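Local coordinates for protein putative cyclohexadienyl dehydrogenase and ADH prephenate dehydrogenase (Rhizobium meliloti, PDB 4WJI) that probably catalyses the NAD(P)+-dependent oxidative decarboxylation of prephenate to 4-hydroxyphenylpyruvate, a step of tyrosine biosynthesis, at residues S17-A20 / R21-E25; K43-E47 / L48-D52; G78-A81 / A82-A86. All coordinates share one frame; numbering follows the deposited sequence.

Interaction 1 (S17-A20 / R21-E25); sequences SSIA and RDIRE
Ser17 and Arg21, one helical turn apart, meet twice: through the backbone and again through the end of the arginine. Ser17 O accepts Arg21 N at 3.1 Å and also takes a weak second bond from Arg21 NH1 at 3.2 Å. The first torsion of the arginine (chi1 -74°) puts CG beside its own backbone N and sets Arg21 CG 3.3 Å from Ser17 O; the extended chain then takes the guanidinium on toward the serine side chain. The guanidinium turns its edge to the serine hydroxyl: Ser17 OG lies in its plane, 3.0 Å from Arg21 NH1. That hydroxyl is hydrogen-bonded to Gly13 O, while Arg21 NH2 bonds to Pro132 O. With Arg21 cut back to an alanine, Pro132 O would probably lose this donor and Ser17 O its weak second bond, while the main-chain bond of the turn stayed.

The other backbone bonds repeat the i to i+4 pattern. Ile23 N binds Ile19 O at 2.9 Å with an N-H...O angle of 168°; Asp22 and Arg24 make the equivalent bonds to Ser18 and Ala20.

Apolar contact runs along another flank of the helix. The CG2 branch of Ile19 meets the tip of Ile23, CD1, at 3.7 Å, and the two side chains cross obliquely rather than lying alongside.

Helix 14-26 is thereby given faces of different character. Asp22 OD1 is hydrogen-bonded to Gly138 N, and its side chain touches Ala137 and Phe140 of the same loop. The isoleucines press on Leu9 and Ile7 of strand 4-10 and on Phe164 of helix 155-167, with Ile23 also reaching Ile32 of strand 29-35, the closing strand of this beta-alpha-beta unit.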
loop_
_atom_site.group_PDB
_atom_site.type_symbol
_atom_site.label_atom_id
_atom_site.label_comp_id
_atom_site.label_asym_id
_atom_site.label_seq_id
_atom_site.Cartn_x
_atom_site.Cartn_y
_atom_site.Cartn_z
ATOM N N SER A 17 17.789 -16.669 -1.985
ATOM C CA SER A 17 17.168 -17.939 -1.578
ATOM C C SER A 17 15.937 -18.320 -2.409
ATOM O O SER A 17 15.583 -19.508 -2.507
ATOM C CB SER A 17 16.821 -17.974 -0.088
ATOM O OG SER A 17 15.674 -17.221 0.205
ATOM N N SER A 18 15.236 -17.314 -2.934
ATOM C CA SER A 18 14.124 -17.564 -3.833
ATOM C C SER A 18 14.649 -18.138 -5.155
ATOM O O SER A 18 14.091 -19.095 -5.729
ATOM C CB SER A 18 13.265 -16.305 -4.018
ATOM O OG SER A 18 12.623 -15.984 -2.791
ATOM N N ILE A 19 15.754 -17.563 -5.624
ATOM C CA ILE A 19 16.424 -18.092 -6.834
ATOM C C ILE A 19 16.898 -19.526 -6.570
ATOM O O ILE A 19 16.663 -20.423 -7.375
ATOM C CB ILE A 19 17.576 -17.179 -7.257
ATOM C CG1 ILE A 19 17.024 -15.815 -7.711
ATOM C CG2 ILE A 19 18.415 -17.838 -8.307
ATOM C CD1 ILE A 19 18.080 -14.789 -7.989
ATOM N N ALA A 20 17.505 -19.760 -5.421
ATOM C CA ALA A 20 17.938 -21.117 -5.092
ATOM C C ALA A 20 16.790 -22.142 -5.137
ATOM O O ALA A 20 16.933 -23.214 -5.702
ATOM C CB ALA A 20 18.625 -21.160 -3.737
ATOM N N ARG A 21 15.641 -21.773 -4.568
ATOM C CA ARG A 21 14.508 -22.682 -4.522
ATOM C C ARG A 21 13.972 -22.936 -5.930
ATOM O O ARG A 21 13.608 -24.078 -6.240
ATOM C CB ARG A 21 13.425 -22.137 -3.586
ATOM C CG ARG A 21 13.769 -22.253 -2.105
ATOM C CD ARG A 21 12.701 -21.623 -1.254
ATOM N NE ARG A 21 12.904 -21.703 0.204
ATOM C CZ ARG A 21 13.522 -20.792 0.949
ATOM N NH1 ARG A 21 14.176 -19.788 0.385
ATOM N NH2 ARG A 21 13.530 -20.887 2.273
ATOM N N ASP A 22 13.926 -21.913 -6.765
ATOM C CA ASP A 22 13.471 -22.096 -8.142
ATOM C C ASP A 22 14.428 -22.971 -8.972
ATOM O O ASP A 22 13.973 -23.799 -9.791
ATOM C CB ASP A 22 13.302 -20.762 -8.859
ATOM C CG ASP A 22 12.106 -20.018 -8.428
ATOM O OD1 ASP A 22 11.114 -20.644 -7.937
ATOM O OD2 ASP A 22 12.134 -18.764 -8.636
ATOM N N ILE A 23 15.734 -22.771 -8.795
ATOM C CA ILE A 23 16.710 -23.604 -9.469
ATOM C C ILE A 23 16.497 -25.051 -9.093
ATOM O O ILE A 23 16.514 -25.921 -9.975
ATOM C CB ILE A 23 18.174 -23.158 -9.139
ATOM C CG1 ILE A 23 18.509 -21.793 -9.737
ATOM C CG2 ILE A 23 19.170 -24.213 -9.596
ATOM C CD1 ILE A 23 19.763 -21.186 -9.102
ATOM N N ARG A 24 16.296 -25.331 -7.814
ATOM C CA ARG A 24 16.053 -26.710 -7.362
ATOM C C ARG A 24 14.742 -27.285 -7.951
ATOM O O ARG A 24 14.739 -28.397 -8.438
ATOM C CB ARG A 24 16.068 -26.799 -5.833
ATOM C CG ARG A 24 15.763 -28.165 -5.203
ATOM C CD ARG A 24 16.997 -28.888 -4.903
ATOM N NE ARG A 24 17.904 -28.282 -3.930
ATOM C CZ ARG A 24 19.199 -28.534 -3.930
ATOM N NH1 ARG A 24 19.749 -29.278 -4.889
ATOM N NH2 ARG A 24 19.957 -28.037 -3.004
ATOM N N GLU A 25 13.683 -26.518 -7.932
ATOM C CA GLU A 25 12.372 -26.948 -8.438
ATOM C C GLU A 25 12.345 -27.208 -9.954
ATOM O O GLU A 25 11.690 -28.121 -10.410
ATOM C CB GLU A 25 11.276 -25.987 -8.008
ATOM C CG GLU A 25 9.905 -26.368 -8.528
#

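Interaction 2 (K43-E47 / L48-D52); sequences KRAGE and LGLGD
Leu48 N gives the shortest bond between the two segments, to Arg44 O at 3.0 Å, and the side chains of the same two residues then pack against each other above it. With chi1 at -164°, Arg44 CG points opposite the backbone N, and the bend at chi2 that follows swings the guanidinium over the leucine. Leu48 CG lies 3.9 Å from the guanidinium plane, displaced toward its rim, and Leu48 CD2 comes within 3.5 Å of Arg44 NH2. This is apolar packing on the face of a charged group. The polar end is engaged at the same time: Arg44 NE forms a salt bridge with Asp133 OD2. Pro132 touches both side chains, and Leu48 also touches Asp133, so the pair packs on that loop.

Beyond Leu48 the chain leaves the helix. Gly49 adopts positive phi (68°), a conformation easy for a residue without a side chain, and Gly49 N bonds back to Gly46 O at 3.1 Å; this donor rises steeply above the carbonyl plane. The next amide makes a straighter bond, Leu50 N to Ala45 O at 3.1 Å with an N-H...O angle of 176°. The reversal also brings Leu50 CD1 against Ala45 CB at 4.0 Å, a small apolar clasp backed by Val34 on the alanine side and by Ile12, an NADP-binding residue, on the leucine side.

Two bonds returning to the last turn, glycine at the point of exit and an apolar pair spanning the reversal together make a Schellman motif, here ending helix 39-48 and turning the chain toward strand 53-55 at the edge of the Rossmann-type nucleotide-binding domain.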
loop_
_atom_site.group_PDB
_atom_site.type_symbol
_atom_site.label_atom_id
_atom_site.label_comp_id
_atom_site.label_asym_id
_atom_site.label_seq_id
_atom_site.Cartn_x
_atom_site.Cartn_y
_atom_site.Cartn_z
ATOM N N LYS A 43 24.607 -21.432 7.883
ATOM C CA LYS A 43 24.037 -22.571 8.568
ATOM C C LYS A 43 22.544 -22.713 8.281
ATOM O O LYS A 43 22.050 -23.817 8.079
ATOM C CB LYS A 43 24.262 -22.472 10.079
ATOM C CG LYS A 43 23.629 -23.644 10.868
ATOM C CD LYS A 43 23.853 -23.529 12.376
ATOM N N ARG A 44 21.826 -21.594 8.300
ATOM C CA ARG A 44 20.420 -21.627 7.980
ATOM C C ARG A 44 20.212 -22.126 6.574
ATOM O O ARG A 44 19.308 -22.929 6.326
ATOM C CB ARG A 44 19.780 -20.262 8.180
ATOM C CG ARG A 44 18.280 -20.323 8.238
ATOM C CD ARG A 44 17.721 -20.960 9.506
ATOM N NE ARG A 44 16.405 -21.498 9.212
ATOM C CZ ARG A 44 16.074 -22.783 9.274
ATOM N NH1 ARG A 44 16.933 -23.703 9.718
ATOM N NH2 ARG A 44 14.827 -23.131 8.972
ATOM N N ALA A 45 20.987 -21.614 5.627
ATOM C CA ALA A 45 20.850 -22.082 4.246
ATOM C C ALA A 45 21.095 -23.574 4.162
ATOM O O ALA A 45 20.378 -24.261 3.461
ATOM C CB ALA A 45 21.763 -21.303 3.328
ATOM N N GLY A 46 22.026 -24.094 4.947
ATOM C CA GLY A 46 22.300 -25.537 4.954
ATOM C C GLY A 46 21.157 -26.365 5.526
ATOM O O GLY A 46 20.778 -27.413 4.957
ATOM N N GLU A 47 20.557 -25.879 6.611
ATOM C CA GLU A 47 19.423 -26.572 7.227
ATOM C C GLU A 47 18.219 -26.570 6.291
ATOM O O GLU A 47 17.459 -27.526 6.269
ATOM C CB GLU A 47 19.078 -25.957 8.584
ATOM C CG GLU A 47 20.298 -25.873 9.499
ATOM C CD GLU A 47 20.193 -26.571 10.827
ATOM O OE1 GLU A 47 19.910 -27.792 10.841
ATOM O OE2 GLU A 47 20.466 -25.893 11.848
ATOM N N LEU A 48 18.073 -25.504 5.498
ATOM C CA LEU A 48 17.000 -25.385 4.521
ATOM C C LEU A 48 17.282 -26.194 3.220
ATOM O O LEU A 48 16.391 -26.329 2.387
ATOM C CB LEU A 48 16.774 -23.896 4.156
ATOM C CG LEU A 48 16.154 -23.060 5.276
ATOM C CD1 LEU A 48 16.263 -21.589 4.938
ATOM C CD2 LEU A 48 14.688 -23.425 5.508
ATOM N N GLY A 49 18.498 -26.687 3.050
ATOM C CA GLY A 49 18.869 -27.432 1.847
ATOM C C GLY A 49 18.929 -26.607 0.569
ATOM O O GLY A 49 18.537 -27.071 -0.497
ATOM N N LEU A 50 19.370 -25.355 0.688
ATOM C CA LEU A 50 19.337 -24.441 -0.443
ATOM C C LEU A 50 20.449 -24.687 -1.470
ATOM O O LEU A 50 20.299 -24.310 -2.630
ATOM C CB LEU A 50 19.368 -22.986 0.021
ATOM C CG LEU A 50 18.198 -22.535 0.864
ATOM C CD1 LEU A 50 18.338 -21.085 1.255
ATOM C CD2 LEU A 50 16.882 -22.760 0.187
ATOM N N GLY A 51 21.539 -25.297 -1.028
ATOM C CA GLY A 51 22.674 -25.591 -1.905
ATOM C C GLY A 51 23.124 -27.017 -1.879
ATOM O O GLY A 51 22.587 -27.841 -1.121
ATOM N N ASP A 52 24.089 -27.293 -2.746
ATOM C CA ASP A 52 24.779 -28.582 -2.764
ATOM C C ASP A 52 26.142 -28.457 -2.118
ATOM O O ASP A 52 26.604 -29.389 -1.452
ATOM C CB ASP A 52 24.861 -29.113 -4.174
ATOM C CG ASP A 52 23.471 -29.155 -4.860
ATOM O OD1 ASP A 52 22.466 -29.494 -4.222
ATOM O OD2 ASP A 52 23.346 -28.833 -6.036
#

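Interaction 3 (G78-A81 / A82-A86)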
loop_
_atom_site.group_PDB
_atom_site.type_symbol
_atom_site.label_atom_id
_atom_site.label_comp_id
_atom_site.label_asym_id
_atom_site.label_seq_id
_atom_site.Cartn_x
_atom_site.Cartn_y
_atom_site.Cartn_z
ATOM N N GLY A 78 30.719 -3.764 -5.103
ATOM C CA GLY A 78 32.136 -3.627 -5.450
ATOM C C GLY A 78 33.020 -4.554 -4.672
ATOM O O GLY A 78 33.968 -5.123 -5.230
ATOM N N ALA A 79 32.763 -4.673 -3.374
ATOM C CA ALA A 79 33.584 -5.536 -2.544
ATOM C C ALA A 79 33.470 -6.998 -3.004
ATOM O O ALA A 79 34.441 -7.734 -3.005
ATOM C CB ALA A 79 33.191 -5.393 -1.107
ATOM N N VAL A 80 32.261 -7.417 -3.368
ATOM C CA VAL A 80 32.104 -8.767 -3.912
ATOM C C VAL A 80 32.888 -8.962 -5.206
ATOM O O VAL A 80 33.582 -9.963 -5.372
ATOM C CB VAL A 80 30.605 -9.126 -4.147
ATOM C CG1 VAL A 80 30.494 -10.435 -4.887
ATOM C CG2 VAL A 80 29.853 -9.215 -2.835
ATOM N N ALA A 81 32.779 -8.017 -6.130
ATOM C CA ALA A 81 33.462 -8.109 -7.416
ATOM C C ALA A 81 34.990 -8.191 -7.160
ATOM O O ALA A 81 35.665 -8.981 -7.790
ATOM C CB ALA A 81 33.115 -6.896 -8.280
ATOM N N ALA A 82 35.510 -7.384 -6.249
ATOM C CA ALA A 82 36.927 -7.390 -5.983
ATOM C C ALA A 82 37.363 -8.753 -5.436
ATOM O O ALA A 82 38.447 -9.237 -5.775
ATOM C CB ALA A 82 37.264 -6.284 -5.013
ATOM N N GLU A 83 36.547 -9.375 -4.579
ATOM C CA GLU A 83 36.952 -10.652 -3.947
ATOM C C GLU A 83 36.914 -11.791 -4.952
ATOM O O GLU A 83 37.746 -12.695 -4.932
ATOM C CB GLU A 83 36.017 -10.986 -2.771
ATOM C CG GLU A 83 36.405 -12.223 -1.957
ATOM C CD GLU A 83 37.757 -12.079 -1.214
ATOM O OE1 GLU A 83 38.360 -10.969 -1.200
ATOM O OE2 GLU A 83 38.238 -13.087 -0.625
ATOM N N ILE A 84 35.963 -11.765 -5.877
ATOM C CA ILE A 84 35.807 -12.930 -6.791
ATOM C C ILE A 84 36.612 -12.837 -8.095
ATOM O O ILE A 84 36.814 -13.816 -8.777
ATOM C CB ILE A 84 34.307 -13.176 -7.133
ATOM C CG1 ILE A 84 33.676 -12.040 -7.999
ATOM C CG2 ILE A 84 33.520 -13.446 -5.872
ATOM C CD1 ILE A 84 32.241 -12.282 -8.431
ATOM N N ALA A 85 37.087 -11.633 -8.434
ATOM C CA ALA A 85 37.586 -11.373 -9.775
ATOM C C ALA A 85 38.624 -12.388 -10.255
ATOM O O ALA A 85 38.542 -12.870 -11.387
ATOM C CB ALA A 85 38.177 -9.971 -9.840
ATOM N N ALA A 86 39.616 -12.644 -9.401
ATOM C CA ALA A 86 40.751 -13.494 -9.756
ATOM C C ALA A 86 40.424 -14.987 -9.843
ATOM O O ALA A 86 41.247 -15.774 -10.314
ATOM C CB ALA A 86 41.897 -13.287 -8.773
#
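Val80 O and Ile84 form the centre of this turn. The carbonyl accepts Ile84 N at 3.0 Å, and the isoleucine side chain closes round the same oxygen: Ile84 CG1 is 3.4 Å and Ile84 CG2 3.5 Å from Val80 O. Both branches can approach because CG1 stands between the backbone nitrogen and the carbonyl carbon (chi1 67°), while CG2 lies beside the nitrogen. Further along, Ile84 CD1 only grazes Val80 CG1 at 4.4 Å, so the two side chains are neighbours more than a tightly interlocked pair.

The flanking rungs are of the same i to i+4 kind. Ala82 N binds Gly78 O at 2.9 Å and Glu83 N binds Ala79 O at 3.1 Å; the bond from Ala85 N to Ala81 O is weak, its N-H...O angle only 125°. Small residues on this stretch keep the side-chain contacts slight.

Outside the turn, Val80 and Ile84 both rest on Ile10 of strand 4-10, and Ile84 also meets Ala58 and Val62. On another flank Ala81 and Ala82 touch His111, and the amide of Gly78 is held by Gln107 OE1. The side chain of Glu83 leans on Ala59 and lies about 5 Å from a bound magnesium ion, too far for direct coordination.

Val80 also stands about 4 Å, side chain to side chain, from Val72, an NADP-binding residue. Helix 77-84 connects parallel strands 67-70 and 93-96 as a beta-alpha-beta unit, the recurring element of a Rossmann-type fold.

In the fold
Interactions 1 and 2 form one neighbourhood, their centres 11 Å apart, whereas interaction 3 lies about 24 Å from the centre of each and touches neither. The join between the first two is chiefly ionic: Arg24 NH1 meets Asp52 OD1 at 2.8 Å. Arg24 NH2 is probably bonded to Gly49 O as well, so the helix exit in 43-52 is tied to the preceding helix, 14-26. Ser17 CB and Leu50 CD1 add a packing contact. All three interactions belong to the nucleotide-binding domain and lie near NADP, the side chains of Ser17, Ala45 and Val80 being about 7, 8 and 5 Å from it.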